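Local coordinates for pyridoxal kinase (Lactobacillus plantarum, PDB 3H74), which probably catalyses the ATP-dependent phosphorylation of pyridoxal to pyridoxal 5'-phosphate, at residues A29-D33 against A222-R227; M244-T249 against V261-L266; H175-T179 against G188-L192; I18-S22 against G214-A218; A9-V15 against T39-H45. The contacts are given in a common frame with arbitrary orientation. Residues are numbered along the deposited sequence.

Contact 1 (A29-D33 against A222-R227); sequences AMQYD and AGLLGR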
# COMPACT_ATOMS: atom_id res chain seq x y z
N ALA A 29 -10.01 10.39 -8.59
CA ALA A 29 -9.54 11.04 -9.82
C ALA A 29 -9.29 10.03 -10.92
O ALA A 29 -9.47 10.33 -12.10
CB ALA A 29 -8.28 11.85 -9.54
N MSE A 30 -8.93 8.81 -10.56
CA MSE A 30 -8.69 7.72 -11.51
C MSE A 30 -9.99 6.99 -11.87
O MSE A 30 -9.91 5.93 -12.42
CB MSE A 30 -7.64 6.73 -10.93
CG MSE A 30 -6.23 7.41 -10.68
SE MSE A 30 -4.75 6.24 -10.00
CE MSE A 30 -5.45 5.19 -11.57
N GLN A 31 -11.12 7.54 -11.52
CA GLN A 31 -12.42 7.09 -12.04
C GLN A 31 -12.91 5.79 -11.32
O GLN A 31 -13.65 5.04 -11.85
CB GLN A 31 -12.39 6.95 -13.58
CG GLN A 31 -11.64 8.09 -14.33
CD GLN A 31 -11.60 7.82 -15.85
OE1 GLN A 31 -12.55 7.74 -16.32
NE2 GLN A 31 -10.51 7.36 -16.40
N TYR A 32 -12.59 5.63 -10.08
CA TYR A 32 -13.15 4.61 -9.24
C TYR A 32 -14.27 5.11 -8.36
O TYR A 32 -14.20 6.17 -7.85
CB TYR A 32 -12.05 3.97 -8.35
CG TYR A 32 -11.02 3.18 -9.14
CD1 TYR A 32 -11.22 1.85 -9.43
CD2 TYR A 32 -9.88 3.79 -9.61
CE1 TYR A 32 -10.32 1.15 -10.17
CE2 TYR A 32 -8.98 3.09 -10.35
CZ TYR A 32 -9.21 1.76 -10.62
OH TYR A 32 -8.35 1.00 -11.34
N ASP A 33 -15.30 4.29 -8.19
CA ASP A 33 -16.25 4.39 -7.08
C ASP A 33 -15.54 3.77 -5.89
O ASP A 33 -15.42 2.55 -5.81
CB ASP A 33 -17.55 3.62 -7.43
CG ASP A 33 -18.40 3.22 -6.20
OD1 ASP A 33 -18.60 4.05 -5.29
OD2 ASP A 33 -18.90 2.06 -6.16
N ALA A 222 -2.43 0.29 -7.55
CA ALA A 222 -3.72 -0.37 -7.62
C ALA A 222 -4.60 0.28 -8.67
O ALA A 222 -5.26 -0.43 -9.44
CB ALA A 222 -4.40 -0.36 -6.27
N GLY A 223 -4.61 1.61 -8.72
CA GLY A 223 -5.43 2.33 -9.68
C GLY A 223 -5.04 2.04 -11.12
O GLY A 223 -5.91 1.85 -11.98
N LEU A 224 -3.75 2.00 -11.39
CA LEU A 224 -3.28 1.71 -12.75
C LEU A 224 -3.53 0.26 -13.15
O LEU A 224 -3.99 -0.02 -14.27
CB LEU A 224 -1.80 2.07 -12.91
CG LEU A 224 -1.48 3.56 -12.83
CD1 LEU A 224 0.02 3.77 -12.70
CD2 LEU A 224 -2.02 4.31 -14.06
N LEU A 225 -3.27 -0.67 -12.24
CA LEU A 225 -3.53 -2.07 -12.53
C LEU A 225 -5.01 -2.31 -12.78
O LEU A 225 -5.38 -3.04 -13.70
CB LEU A 225 -3.04 -2.98 -11.41
CG LEU A 225 -1.53 -3.02 -11.22
CD1 LEU A 225 -1.20 -3.84 -10.00
CD2 LEU A 225 -0.83 -3.60 -12.46
N GLY A 226 -5.87 -1.65 -12.00
CA GLY A 226 -7.31 -1.80 -12.15
C GLY A 226 -7.84 -1.25 -13.45
O GLY A 226 -8.94 -1.59 -13.88
N ARG A 227 -7.05 -0.39 -14.10
CA ARG A 227 -7.44 0.19 -15.38
C ARG A 227 -6.79 -0.56 -16.55
O ARG A 227 -6.91 -0.14 -17.70
CB ARG A 227 -7.14 1.70 -15.43
CG ARG A 227 -8.00 2.55 -14.48
CD ARG A 227 -9.42 2.83 -14.99
NE ARG A 227 -10.29 3.36 -13.93
CZ ARG A 227 -11.12 2.61 -13.21
NH1 ARG A 227 -11.21 1.30 -13.42
NH2 ARG A 227 -11.85 3.17 -12.26
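This is a buried, largely polar contact in which the turn between helix 19-29 and strand 32-42 is clamped against the C-terminal end of helix 213-226. Arg227, just past that helix, does most of the work. Its guanidinium lies flat on the Tyr32 ring, centres 3.5 Å apart and planes at 18°, with CZ over the ring face in a cation-pi arrangement. The same group reaches the turn through its edge: NE donates to Met30 O at 3.0 Å, and NH2 adds a weak bond to Met30 O at 3.4 Å. A further partner, Ser4 OG, takes NH1. Tyr32 in turn passes its hydroxyl to the helix end, where OH donates to Gly223 O at 2.7 Å. Below this polar layer the selenomethionine Met30 lies along the helix backbone, its CE 3.2 Å from Gly223 C. A CB on Gly223 would stand only 2.5 Å from Met30 SE, so the bare backbone is what admits this side chain. Leu224 CD2 is 4.3 Å from Met30 CE. Gln31, with positive phi, is the C-prime residue of a Schellman motif, the helix-ending turn that here leads directly into the next strand of a beta-alpha-beta unit.

Contact 2 (M244-T249 against V261-L266); sequences MAVAET and VALGDL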
# COMPACT_ATOMS: atom_id res chain seq x y z
N MSE A 244 7.49 12.76 -8.62
CA MSE A 244 6.86 14.04 -8.87
C MSE A 244 6.13 14.60 -7.65
O MSE A 244 6.22 15.80 -7.36
CB MSE A 244 5.91 13.91 -10.05
CG MSE A 244 5.17 15.18 -10.40
SE MSE A 244 3.92 14.93 -11.85
CE MSE A 244 2.78 13.61 -11.00
N ALA A 245 5.41 13.74 -6.93
CA ALA A 245 4.66 14.19 -5.76
C ALA A 245 5.61 14.65 -4.65
O ALA A 245 5.37 15.65 -3.97
CB ALA A 245 3.75 13.06 -5.26
N VAL A 246 6.70 13.90 -4.46
CA VAL A 246 7.71 14.31 -3.48
C VAL A 246 8.36 15.64 -3.89
O VAL A 246 8.53 16.53 -3.06
CB VAL A 246 8.77 13.22 -3.23
CG1 VAL A 246 9.93 13.76 -2.39
CG2 VAL A 246 8.12 12.00 -2.55
N ALA A 247 8.68 15.79 -5.18
CA ALA A 247 9.25 17.04 -5.68
C ALA A 247 8.31 18.21 -5.38
O ALA A 247 8.74 19.29 -4.97
CB ALA A 247 9.54 16.95 -7.16
N GLU A 248 7.01 18.00 -5.57
CA GLU A 248 6.06 19.07 -5.29
C GLU A 248 6.03 19.42 -3.81
O GLU A 248 5.92 20.58 -3.41
CB GLU A 248 4.65 18.75 -5.80
CG GLU A 248 3.72 19.94 -5.62
CD GLU A 248 2.28 19.69 -5.98
OE1 GLU A 248 1.89 18.54 -6.27
OE2 GLU A 248 1.52 20.68 -5.97
N THR A 249 6.13 18.38 -2.98
CA THR A 249 6.13 18.56 -1.53
C THR A 249 7.31 19.44 -1.12
O THR A 249 7.15 20.38 -0.35
CB THR A 249 6.21 17.19 -0.81
OG1 THR A 249 5.16 16.34 -1.30
CG2 THR A 249 6.09 17.34 0.70
N VAL A 261 2.58 13.70 1.58
CA VAL A 261 3.02 14.18 0.27
C VAL A 261 1.93 14.95 -0.48
O VAL A 261 0.74 14.59 -0.43
CB VAL A 261 3.60 12.99 -0.55
CG1 VAL A 261 2.54 11.99 -0.94
CG2 VAL A 261 4.34 13.45 -1.75
N ALA A 262 2.33 16.02 -1.16
CA ALA A 262 1.46 16.80 -2.01
C ALA A 262 0.83 15.95 -3.11
O ALA A 262 1.48 15.06 -3.68
CB ALA A 262 2.24 17.96 -2.64
N LEU A 263 -0.42 16.27 -3.42
CA LEU A 263 -1.20 15.51 -4.40
C LEU A 263 -1.57 16.27 -5.67
O LEU A 263 -2.04 15.66 -6.62
CB LEU A 263 -2.48 14.95 -3.75
CG LEU A 263 -2.26 14.03 -2.55
CD1 LEU A 263 -3.60 13.68 -1.93
CD2 LEU A 263 -1.48 12.76 -2.93
N GLY A 264 -1.35 17.59 -5.70
CA GLY A 264 -1.82 18.41 -6.82
C GLY A 264 -1.25 18.01 -8.17
O GLY A 264 -2.00 17.81 -9.13
N ASP A 265 0.07 17.91 -8.27
CA ASP A 265 0.70 17.54 -9.54
C ASP A 265 0.28 16.13 -9.94
O ASP A 265 0.06 15.84 -11.11
CB ASP A 265 2.23 17.66 -9.48
CG ASP A 265 2.72 19.10 -9.54
OD1 ASP A 265 1.90 20.02 -9.76
OD2 ASP A 265 3.94 19.31 -9.36
N LEU A 266 0.14 15.26 -8.94
CA LEU A 266 -0.33 13.90 -9.18
C LEU A 266 -1.75 13.86 -9.76
O LEU A 266 -2.02 13.17 -10.75
CB LEU A 266 -0.21 13.08 -7.89
CG LEU A 266 -0.73 11.64 -7.92
CD1 LEU A 266 -0.11 10.80 -9.03
CD2 LEU A 266 -0.53 10.99 -6.57
O HOH W 1 6.32 18.12 -8.99
O HOH W 2 1.65 15.75 -6.43
O HOH W 3 -0.12 21.27 -8.12
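The apolar centre is small: Val261 CG2 packs 3.6 Å from Ala245 CB and 4.1 Å from Val246 CG2, while at the far end the CE of selenomethionine Met244 lies 4.3 Å from Leu266 CB. Val261 and Leu266 also rest on Thr216 of helix 213-226, which places the contact against the body of the fold. Around this centre polar side chains of helix 231-251 bind the backbone of the incoming segment. Thr249 OG1 accepts from Ala262 N at 2.9 Å and donates back to Ala245 O of its own helix at 2.8 Å. Glu248 OE1 accepts from Asp265 N at 2.8 Å, meeting an amide in the first turn of helix 264-274. Between the segments, water 2 joins Glu248 OE1, Ala262 O and Leu266 N. The outer edge is wet. Glu248 OE1 comes within 3.8 Å of Asp265 OD2, a pairing of like charges, and water 3 donates to both Glu248 OE2 and Asp265 OD1; water 1 links Met244 O to Asp265 OD2. Together these describe a helix-loop-helix pair in which one helix holds the N-terminal turn of the next.

Contact 3 (H175-T179 against G188-L192); sequences HAVIT and GCAWL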
# COMPACT_ATOMS: atom_id res chain seq x y z
N HIS A 175 2.44 -11.40 -7.94
CA HIS A 175 3.70 -10.67 -8.01
C HIS A 175 4.09 -10.07 -6.68
O HIS A 175 3.32 -9.29 -6.09
CB HIS A 175 3.58 -9.52 -9.01
CG HIS A 175 3.10 -9.95 -10.35
ND1 HIS A 175 3.91 -10.61 -11.25
CD2 HIS A 175 1.88 -9.85 -10.94
CE1 HIS A 175 3.21 -10.88 -12.34
NE2 HIS A 175 1.98 -10.43 -12.17
N ALA A 176 5.29 -10.40 -6.21
CA ALA A 176 5.89 -9.72 -5.08
C ALA A 176 6.74 -8.57 -5.62
O ALA A 176 7.62 -8.76 -6.46
CB ALA A 176 6.75 -10.69 -4.29
N VAL A 177 6.46 -7.36 -5.14
CA VAL A 177 7.20 -6.18 -5.57
C VAL A 177 7.80 -5.50 -4.34
O VAL A 177 7.05 -5.02 -3.48
CB VAL A 177 6.27 -5.18 -6.30
CG1 VAL A 177 7.05 -3.96 -6.76
CG2 VAL A 177 5.56 -5.85 -7.46
N ILE A 178 9.13 -5.45 -4.25
CA ILE A 178 9.78 -4.72 -3.16
C ILE A 178 9.95 -3.26 -3.59
O ILE A 178 10.45 -3.00 -4.67
CB ILE A 178 11.14 -5.36 -2.75
CG1 ILE A 178 10.91 -6.79 -2.26
CG2 ILE A 178 11.82 -4.52 -1.67
CD1 ILE A 178 12.19 -7.57 -1.98
N THR A 179 9.53 -2.32 -2.74
CA THR A 179 9.30 -0.93 -3.18
C THR A 179 10.38 0.12 -2.88
O THR A 179 10.27 1.27 -3.32
CB THR A 179 7.96 -0.40 -2.62
OG1 THR A 179 8.01 -0.43 -1.19
CG2 THR A 179 6.78 -1.24 -3.13
N GLY A 188 13.39 2.57 -6.09
CA GLY A 188 12.26 2.06 -6.84
C GLY A 188 11.89 0.63 -6.51
O GLY A 188 12.20 0.12 -5.43
N CYS A 189 11.25 0.00 -7.49
CA CYS A 189 10.60 -1.29 -7.31
C CYS A 189 11.35 -2.40 -8.03
O CYS A 189 11.81 -2.23 -9.16
CB CYS A 189 9.17 -1.22 -7.85
SG CYS A 189 8.06 -0.13 -6.92
N ALA A 190 11.46 -3.54 -7.36
CA ALA A 190 12.02 -4.73 -7.98
C ALA A 190 11.02 -5.86 -7.92
O ALA A 190 10.31 -6.02 -6.93
CB ALA A 190 13.31 -5.13 -7.28
N TRP A 191 10.98 -6.66 -8.99
CA TRP A 191 10.04 -7.77 -9.09
C TRP A 191 10.57 -8.79 -10.10
O TRP A 191 11.51 -8.51 -10.85
CB TRP A 191 8.65 -7.26 -9.50
CG TRP A 191 8.54 -6.89 -10.95
CD1 TRP A 191 7.95 -7.63 -11.93
CD2 TRP A 191 9.03 -5.70 -11.58
NE1 TRP A 191 8.05 -6.99 -13.13
CE2 TRP A 191 8.71 -5.80 -12.95
CE3 TRP A 191 9.72 -4.56 -11.13
CZ2 TRP A 191 9.04 -4.81 -13.87
CZ3 TRP A 191 10.05 -3.58 -12.05
CH2 TRP A 191 9.71 -3.71 -13.41
N LEU A 192 9.94 -9.97 -10.12
CA LEU A 192 10.31 -11.01 -11.09
C LEU A 192 9.40 -10.94 -12.30
O LEU A 192 8.18 -10.90 -12.15
CB LEU A 192 10.21 -12.39 -10.45
CG LEU A 192 11.13 -12.73 -9.27
CD1 LEU A 192 10.73 -14.07 -8.68
CD2 LEU A 192 12.60 -12.73 -9.67
O HOH W 4 6.41 -11.03 -10.15
O HOH W 5 8.97 -10.89 -7.62
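His175 begins the segment on strand 175-176, the edge of the main sheet, and meets the hairpin strand only at a distance: water 4 joins its ND1 (2.8 Å) to Leu192 O (2.7 Å). At Ala176 the gap is still filled by solvent, water 5 donating to Ala176 O and accepting from Leu192 N, both at 2.8 Å, so the two chains are bridged rather than directly paired here. Val177 brings them together. Its CA makes a CA-H...O contact with Ala190 O at 3.4 Å, and its side chain packs through CG1 on Cys189 CB at 3.6 Å and through CG2 on Trp191 CB at 4.0 Å. Ile178 then forms a true antiparallel hydrogen-bonded pair with Ala190: Ile178 N donates to Ala190 O at 3.0 Å, and Ala190 N to Ile178 O at 2.9 Å. Both side chains of the pair lie on the face covered by helix 159-167, whereas Cys189 and Trp191 pack on helix 231-251. At Thr179 the chain turns a corner; its CA is 4.0 Å from Cys189 SG, and a bound sulfate lies about 5 Å from its side chain. The segment thus leaves the central sheet, where His175 and Val177 pair with Ile138, and enters a beta hairpin, 178-183 with 186-192, that begins the small antiparallel sheet at the edge of this ribokinase-like alpha/beta fold.

Contact 4 (I18-S22 against G214-A218); sequences ISLSS and GDTLA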
# COMPACT_ATOMS: atom_id res chain seq x y z
N ILE A 18 -2.35 11.40 4.87
CA ILE A 18 -1.80 10.11 4.46
C ILE A 18 -2.94 9.11 4.27
O ILE A 18 -4.11 9.49 4.33
CB ILE A 18 -0.71 9.59 5.45
CG1 ILE A 18 -1.30 9.29 6.84
CG2 ILE A 18 0.46 10.58 5.56
CD1 ILE A 18 -0.41 8.40 7.71
N SER A 19 -2.58 7.87 4.00
CA SER A 19 -3.50 6.72 3.99
C SER A 19 -4.84 7.03 3.29
O SER A 19 -4.84 7.47 2.15
CB SER A 19 -3.64 6.13 5.41
OG SER A 19 -4.04 7.10 6.35
N LEU A 20 -5.97 6.80 3.95
CA LEU A 20 -7.25 6.92 3.27
C LEU A 20 -7.52 8.33 2.76
O LEU A 20 -8.13 8.52 1.71
CB LEU A 20 -8.38 6.46 4.18
CG LEU A 20 -9.67 5.96 3.53
CD1 LEU A 20 -9.42 4.89 2.46
CD2 LEU A 20 -10.55 5.40 4.64
N SER A 21 -7.05 9.34 3.51
CA SER A 21 -7.23 10.74 3.09
C SER A 21 -6.53 11.06 1.77
O SER A 21 -6.94 11.98 1.06
CB SER A 21 -6.75 11.70 4.17
OG SER A 21 -5.36 11.89 4.11
N SER A 22 -5.48 10.32 1.44
CA SER A 22 -4.82 10.52 0.15
C SER A 22 -5.28 9.51 -0.90
O SER A 22 -5.36 9.84 -2.08
CB SER A 22 -3.30 10.54 0.29
OG SER A 22 -2.84 9.35 0.88
N GLY A 214 4.37 5.68 0.80
CA GLY A 214 3.98 4.29 0.60
C GLY A 214 2.50 4.16 0.28
O GLY A 214 2.12 3.42 -0.62
N ASP A 215 1.66 4.88 1.02
CA ASP A 215 0.21 4.83 0.79
C ASP A 215 -0.15 5.34 -0.61
O ASP A 215 -1.00 4.76 -1.28
CB ASP A 215 -0.56 5.66 1.83
CG ASP A 215 -0.53 5.07 3.23
OD1 ASP A 215 -0.67 3.83 3.38
OD2 ASP A 215 -0.44 5.88 4.19
N THR A 216 0.49 6.43 -1.03
CA THR A 216 0.21 7.00 -2.33
C THR A 216 0.72 6.10 -3.45
O THR A 216 0.03 5.88 -4.44
CB THR A 216 0.77 8.42 -2.41
OG1 THR A 216 0.12 9.21 -1.39
CG2 THR A 216 0.51 9.03 -3.77
N LEU A 217 1.91 5.54 -3.28
CA LEU A 217 2.42 4.57 -4.24
C LEU A 217 1.45 3.40 -4.43
O LEU A 217 1.14 3.02 -5.56
CB LEU A 217 3.79 4.04 -3.80
CG LEU A 217 4.47 3.08 -4.79
CD1 LEU A 217 4.99 3.79 -6.03
CD2 LEU A 217 5.62 2.35 -4.10
N ALA A 218 0.97 2.85 -3.31
CA ALA A 218 0.06 1.72 -3.38
C ALA A 218 -1.24 2.08 -4.08
O ALA A 218 -1.75 1.31 -4.89
CB ALA A 218 -0.21 1.17 -2.01
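Two helix beginnings meet here near the centre of the chain, and one of them carries the Gly-Thr-Gly-Asp sequence characteristic of the ribokinase family, which ends at Asp215. Asp215 has the most surface buried by the contact and points toward the start of helix 19-29. Its OD2 accepts a weak hydrogen bond from Ser19 N at 2.9 Å, with an N-H...O angle of 128°, and also lies 3.9 Å from Ile18 CB. In ribokinase relatives the aspartate of this sequence serves as the catalytic base, so Asp215 probably lies in the active site; in this crystal its OD1 is hydrogen-bonded to His281 of the C-terminal histidine tag. Ser19 comes second in buried surface. Its backbone, with phi 44° and psi -126°, is far from helical, and its amide faces the carboxylate, with Ser19 CB 3.4 Å from Asp215 OD2. The Ser19 hydroxyl belongs to another partner, Asp11 on strand 4-13. Ser22, one turn on, faces helix 213-226 and touches Asp215 CB through OG at 4.4 Å. Thr216 lies beside it with its hydroxyl bonded to Gly212 O, just before its helix begins. Ser22 OG comes no nearer to Thr216 OG1 than 3.7 Å.

Contact 5 (A9-V15 against T39-H45); sequences AEDLSAV and TSLLSTH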
# COMPACT_ATOMS: atom_id res chain seq x y z
N ALA A 9 -9.21 -0.43 2.09
CA ALA A 9 -9.29 -0.61 3.54
C ALA A 9 -7.93 -0.29 4.14
O ALA A 9 -6.96 -1.01 3.90
CB ALA A 9 -9.72 -2.02 3.89
N GLU A 10 -7.88 0.82 4.89
CA GLU A 10 -6.67 1.24 5.59
C GLU A 10 -7.06 2.28 6.62
O GLU A 10 -8.23 2.61 6.75
CB GLU A 10 -5.59 1.74 4.62
CG GLU A 10 -5.99 2.94 3.79
CD GLU A 10 -5.15 3.08 2.54
OE1 GLU A 10 -4.73 2.05 1.96
OE2 GLU A 10 -4.93 4.21 2.10
N ASP A 11 -6.08 2.79 7.35
CA ASP A 11 -6.40 3.75 8.41
C ASP A 11 -6.86 5.08 7.84
O ASP A 11 -6.47 5.46 6.73
CB ASP A 11 -5.18 3.96 9.30
CG ASP A 11 -3.97 4.41 8.51
OD1 ASP A 11 -3.42 3.61 7.75
OD2 ASP A 11 -3.57 5.60 8.62
N LEU A 12 -7.69 5.77 8.60
CA LEU A 12 -8.04 7.16 8.32
C LEU A 12 -7.62 7.99 9.52
O LEU A 12 -8.14 7.81 10.63
CB LEU A 12 -9.55 7.31 8.08
CG LEU A 12 -10.04 8.75 7.92
CD1 LEU A 12 -9.40 9.44 6.72
CD2 LEU A 12 -11.55 8.77 7.78
N SER A 13 -6.68 8.91 9.30
CA SER A 13 -6.40 9.95 10.28
C SER A 13 -6.98 11.26 9.78
O SER A 13 -6.76 11.66 8.62
CB SER A 13 -4.91 10.09 10.59
OG SER A 13 -4.10 9.97 9.44
N ALA A 14 -7.72 11.95 10.63
CA ALA A 14 -8.40 13.16 10.20
C ALA A 14 -7.39 14.19 9.73
O ALA A 14 -7.54 14.78 8.65
CB ALA A 14 -9.28 13.71 11.33
N VAL A 15 -6.37 14.41 10.55
CA VAL A 15 -5.26 15.28 10.22
C VAL A 15 -4.05 14.45 9.82
O VAL A 15 -3.70 13.47 10.49
CB VAL A 15 -4.90 16.18 11.42
CG1 VAL A 15 -3.54 16.84 11.24
CG2 VAL A 15 -5.98 17.22 11.64
N THR A 39 -9.80 1.09 8.72
CA THR A 39 -9.46 -0.04 9.59
C THR A 39 -9.18 0.46 11.01
O THR A 39 -9.21 -0.33 11.96
CB THR A 39 -8.24 -0.78 9.05
OG1 THR A 39 -7.21 0.18 8.83
CG2 THR A 39 -8.54 -1.49 7.74
N SER A 40 -8.92 1.76 11.12
CA SER A 40 -8.63 2.46 12.36
C SER A 40 -8.99 3.92 12.06
O SER A 40 -8.84 4.36 10.92
CB SER A 40 -7.14 2.36 12.71
OG SER A 40 -6.84 3.02 13.93
N LEU A 41 -9.49 4.65 13.07
CA LEU A 41 -9.86 6.05 12.89
C LEU A 41 -9.11 6.86 13.95
O LEU A 41 -9.25 6.60 15.15
CB LEU A 41 -11.37 6.20 13.04
CG LEU A 41 -11.93 7.61 12.90
CD1 LEU A 41 -11.59 8.28 11.55
CD2 LEU A 41 -13.44 7.57 13.12
N LEU A 42 -8.32 7.84 13.51
CA LEU A 42 -7.40 8.58 14.40
C LEU A 42 -7.60 10.07 14.25
O LEU A 42 -7.89 10.56 13.16
CB LEU A 42 -5.94 8.27 14.06
CG LEU A 42 -5.49 6.80 14.02
CD1 LEU A 42 -5.70 6.17 12.63
CD2 LEU A 42 -4.01 6.73 14.36
N SER A 43 -7.37 10.80 15.34
CA SER A 43 -7.42 12.26 15.30
C SER A 43 -6.32 12.84 14.38
O SER A 43 -6.54 13.84 13.67
CB SER A 43 -7.28 12.85 16.70
OG SER A 43 -6.12 12.33 17.34
N THR A 44 -5.14 12.22 14.43
CA THR A 44 -3.99 12.58 13.59
C THR A 44 -3.23 11.29 13.32
O THR A 44 -3.44 10.29 14.01
CB THR A 44 -2.99 13.54 14.31
OG1 THR A 44 -2.32 12.83 15.36
CG2 THR A 44 -3.66 14.79 14.89
N HIS A 45 -2.30 11.31 12.37
CA HIS A 45 -1.42 10.16 12.26
C HIS A 45 -0.47 10.10 13.46
O HIS A 45 -0.43 11.00 14.31
CB HIS A 45 -0.72 10.03 10.89
CG HIS A 45 0.27 11.11 10.57
ND1 HIS A 45 1.37 11.38 11.34
CD2 HIS A 45 0.34 11.94 9.50
CE1 HIS A 45 2.08 12.34 10.77
NE2 HIS A 45 1.47 12.70 9.66
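Six backbone hydrogen bonds tie these parallel chains together, the straightest being Leu12 N to Ser40 O at 2.9 Å and 177°. Thr39 N to Glu10 O, Leu42 N to Leu12 O and Ala14 N to Leu42 O are equally short, all 2.9 Å. Beyond them Val15 N to Ser43 O and His45 N to Val15 O lengthen to 3.2 Å. Successive amides, those of Ala14 and Val15, bind successive carbonyls because Ala14 and Ser43 both take helical backbone angles: the two chains turn a corner side by side and resume pairing at Val15 and Thr44. CA-H...O contacts fill in between, with Leu41 CA 3.3 Å from Leu12 O and Ser13 CA 3.3 Å from Leu42 O. Side-chain packing is added on both faces. Leu12 CD2 meets Leu41 CD1 at 3.8 Å on one face; on the other, Ser13 CB lies 4.1 Å from Leu42 CB, and Asp11 CB 4.0 Å from Leu42 CD1. The polar ends are taken up by the rest of the fold: Asp11 OD2 bonds Ser19 OG on the helix of this beta-alpha-beta unit, Thr39 OG1 bonds Tyr82 O, and His45 NE2 bonds Arg258 O. With the register carried by main-chain bonds, the side chains at these strand ends are left to bind the surrounding helix and loops.

Contacts 1, 3 and 4 are buried, and contact 4 lies nearest the centre of the chain; contacts 2 and 5 are only partly buried. Contacts 1 and 4 join the same two regions, holding opposite ends of helix 213-226 against the unit that contact 5 pairs through its strands. Contact 5 meets contact 4 directly, Asp11 OD2 lying 2.8 Å from Ser19 OG, and contact 2 packs on contact 4 through Leu266 CD2 and Thr216 CG2, 3.6 Å apart. Main-chain bonding governs the strand contacts 3 and 5, whose centres are about 27 Å apart. Side chains bonding to backbone distinguish the helix contacts: Arg227 to the Met30 carbonyl in 1, Thr249 and Glu248 to amides in 2, Asp215 weakly to Ser19 N in 4.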